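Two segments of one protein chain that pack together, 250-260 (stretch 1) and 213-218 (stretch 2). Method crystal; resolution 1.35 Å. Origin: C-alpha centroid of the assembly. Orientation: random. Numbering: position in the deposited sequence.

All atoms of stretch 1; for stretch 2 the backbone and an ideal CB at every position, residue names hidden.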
# COMPACT_ATOMS: atom_id res chain seq x y z
N SER B 250 -0.24 21.69 -8.78
CA SER B 250 0.07 22.33 -10.08
C SER B 250 1.06 21.49 -10.91
O SER B 250 0.84 21.22 -12.09
CB SER B 250 0.69 23.69 -9.85
OG SER B 250 -0.24 24.56 -9.22
N TRP B 251 2.10 20.97 -10.23
CA TRP B 251 3.11 20.13 -10.93
C TRP B 251 2.45 18.86 -11.46
O TRP B 251 2.61 18.49 -12.61
CB TRP B 251 4.21 19.78 -9.96
CG TRP B 251 5.20 18.82 -10.58
CD1 TRP B 251 5.11 17.43 -10.63
CD2 TRP B 251 6.48 19.17 -11.18
NE1 TRP B 251 6.17 16.91 -11.32
CE2 TRP B 251 7.05 17.91 -11.66
CE3 TRP B 251 7.15 20.37 -11.45
CZ2 TRP B 251 8.28 17.87 -12.31
CZ3 TRP B 251 8.37 20.32 -12.13
CH2 TRP B 251 8.90 19.09 -12.58
N SER B 252 1.62 18.19 -10.62
CA SER B 252 0.95 17.00 -11.10
C SER B 252 -0.01 17.28 -12.26
O SER B 252 -0.08 16.48 -13.18
CB SER B 252 0.12 16.38 -9.96
OG SER B 252 0.91 16.08 -8.82
N ALA B 253 -0.68 18.44 -12.22
CA ALA B 253 -1.58 18.80 -13.33
C ALA B 253 -0.74 19.05 -14.61
O ALA B 253 -1.20 18.70 -15.69
CB ALA B 253 -2.38 20.04 -12.99
N GLY B 254 0.47 19.61 -14.49
CA GLY B 254 1.36 19.71 -15.67
C GLY B 254 1.76 18.36 -16.25
O GLY B 254 1.72 18.18 -17.46
N CYS B 255 1.96 17.37 -15.37
CA CYS B 255 2.17 16.02 -15.86
C CYS B 255 0.99 15.46 -16.59
O CYS B 255 1.15 14.83 -17.62
CB CYS B 255 2.55 15.09 -14.69
SG CYS B 255 4.14 15.44 -13.87
N VAL B 256 -0.22 15.67 -16.04
CA VAL B 256 -1.42 15.21 -16.75
C VAL B 256 -1.45 15.89 -18.14
O VAL B 256 -1.75 15.22 -19.12
CB VAL B 256 -2.69 15.62 -15.96
CG1 VAL B 256 -3.97 15.37 -16.76
CG2 VAL B 256 -2.75 14.84 -14.64
N MET B 257 -1.21 17.20 -18.19
CA MET B 257 -1.24 17.90 -19.46
C MET B 257 -0.25 17.33 -20.48
O MET B 257 -0.62 17.14 -21.66
CB MET B 257 -0.92 19.35 -19.23
CG MET B 257 -0.94 20.14 -20.55
SD MET B 257 -1.14 21.88 -20.26
CE MET B 257 -0.93 22.50 -21.95
N LEU B 258 0.99 17.04 -20.04
CA LEU B 258 1.96 16.43 -20.96
C LEU B 258 1.41 15.14 -21.54
O LEU B 258 1.59 14.86 -22.72
CB LEU B 258 3.26 16.13 -20.23
CG LEU B 258 4.10 17.38 -19.87
CD1 LEU B 258 5.13 17.11 -18.80
CD2 LEU B 258 4.79 17.96 -21.12
N GLN B 259 0.84 14.27 -20.69
CA GLN B 259 0.35 13.02 -21.20
C GLN B 259 -0.85 13.15 -22.12
O GLN B 259 -0.96 12.42 -23.09
CB GLN B 259 0.06 12.10 -20.02
CG GLN B 259 1.29 11.83 -19.17
CD GLN B 259 1.20 10.58 -18.33
OE1 GLN B 259 1.95 9.59 -18.53
NE2 GLN B 259 0.38 10.66 -17.33
N LEU B 260 -1.78 14.04 -21.77
CA LEU B 260 -2.92 14.24 -22.68
C LEU B 260 -2.43 14.81 -24.02
O LEU B 260 -2.97 14.43 -25.05
CB LEU B 260 -3.93 15.19 -22.03
CG LEU B 260 -4.56 14.61 -20.76
CD1 LEU B 260 -5.47 15.68 -20.22
CD2 LEU B 260 -5.29 13.33 -21.12
N UNK B 213 5.75 8.92 -7.33
CA UNK B 213 6.96 9.55 -7.87
C UNK B 213 6.81 9.98 -9.32
O UNK B 213 7.52 10.87 -9.80
CB UNK B 213 8.15 8.59 -7.75
N UNK B 214 5.90 9.36 -10.06
CA UNK B 214 5.73 9.72 -11.46
C UNK B 214 5.12 11.12 -11.63
O UNK B 214 5.30 11.73 -12.70
CB UNK B 214 4.85 8.68 -12.16
N UNK B 215 4.38 11.58 -10.62
CA UNK B 215 3.58 12.80 -10.69
C UNK B 215 3.97 13.79 -9.62
O UNK B 215 3.27 14.76 -9.39
CB UNK B 215 2.09 12.47 -10.57
N UNK B 216 5.17 13.62 -9.06
CA UNK B 216 5.70 14.56 -8.07
C UNK B 216 7.16 14.83 -8.44
O UNK B 216 7.91 13.90 -8.79
CB UNK B 216 5.57 14.01 -6.65
N UNK B 217 7.52 16.11 -8.49
CA UNK B 217 8.91 16.52 -8.70
C UNK B 217 9.81 15.79 -7.70
O UNK B 217 9.47 15.68 -6.51
CB UNK B 217 9.06 18.04 -8.56
N UNK B 218 10.95 15.26 -8.16
CA UNK B 218 11.68 14.28 -7.36
C UNK B 218 12.15 14.84 -6.02
O UNK B 218 12.28 14.11 -5.04
CB UNK B 218 12.89 13.76 -8.15

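Position 213 is out of reach of stretch 1: nothing of the helix lies within 5.5 Å of its ideal CB. With phi/psi of -62/-23 the backbone admits almost any residue, including proline, and the helix does not discriminate. The deposited residue is Pro213, without contact here.

At 214 (phi/psi -70/-25) the CA-to-CB bond points sideways and the ideal CB again finds no neighbor, so a long polar chain would fit as well as a short one. It is Arg214, with chi1 in m and its side chain hydrogen-bonded outside the two stretches. What this residue gives the contact is its carbonyl: water 1 donates to Arg214 O at 2.9 Å and accepts from Trp251 NE1 at 2.9 Å, bridging the indole to the loop.

Position 215 has the closest CA pairing, with Ser252. The ideal CB lies 4.2 Å from Ser252 OG and 4.9 Å from Cys255 SG, and its bond points sideways, so a side chain can run along the helix past Cys255 toward Gln259. A long or flat side chain suits this course: leucine, methionine, phenylalanine or, with a polar tip to meet the Gln259 amide, tyrosine. The deposited Tyr215 takes chi1 -63° (m) and buries 122 Å², the largest area in the contact. Its CD1 packs 3.5 Å from Cys255 CB, and its OH comes within 2.6 Å of Gln259 NE2, near the plane of the ring, though that amide is probably turned over in the model. The backbone anchors the loop: Ser252 OG donates to Tyr215 O at 2.8 Å.

At 216 the extended backbone (-136/131) directs CB away, and the ideal CB's nearest helix atom is Trp251 CD1 at 5.3 Å. Stretch 1 therefore sets little preference. Ala216 is deposited; its backbone supplies the closest approach, C to Trp251 NE1 at 3.7 Å.

Position 217 points toward the helix, its ideal CB 3.7 Å from Trp251 CE2. A side chain with an aliphatic first segment, such as leucine, methionine, lysine or arginine, could cover the indole. It is Lys217: CB sits 3.7 Å from the centroid of the Trp251 six-membered ring, 14° off the normal, a CH-pi contact over the face. With chi1 at 179° (t), the chain then leads away. Lys217 N is 3.2 Å from Trp251 NE1, but both are donors and do not bond.

At 218 CB points away into space free of stretch 1, so small or polar residues would serve equally; Ala218 makes no contact.

Stretch 2 213-218: PRYAKA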
# COMPACT_ATOMS: atom_id res chain seq x y z
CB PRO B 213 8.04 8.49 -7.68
CG PRO B 213 7.31 7.22 -7.46
CD PRO B 213 5.95 7.52 -6.91
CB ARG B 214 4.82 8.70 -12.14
CG ARG B 214 5.37 7.27 -12.13
CD ARG B 214 4.37 6.28 -12.70
NE ARG B 214 3.23 6.24 -11.79
CZ ARG B 214 2.08 5.65 -12.06
NH1 ARG B 214 1.92 5.00 -13.20
NH2 ARG B 214 1.07 5.76 -11.18
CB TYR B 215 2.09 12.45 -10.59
CG TYR B 215 1.66 11.59 -11.77
CD1 TYR B 215 1.37 12.20 -13.01
CD2 TYR B 215 1.63 10.19 -11.71
CE1 TYR B 215 1.02 11.45 -14.10
CE2 TYR B 215 1.30 9.43 -12.80
CZ TYR B 215 0.97 10.06 -14.02
OH TYR B 215 0.68 9.29 -15.11
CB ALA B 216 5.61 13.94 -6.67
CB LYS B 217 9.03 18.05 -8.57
CG LYS B 217 10.43 18.62 -8.76
CD LYS B 217 10.41 20.14 -8.96
CE LYS B 217 11.82 20.65 -9.13
NZ LYS B 217 12.31 21.02 -7.77
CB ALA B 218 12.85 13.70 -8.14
O HOH W 1 6.65 14.10 -11.76
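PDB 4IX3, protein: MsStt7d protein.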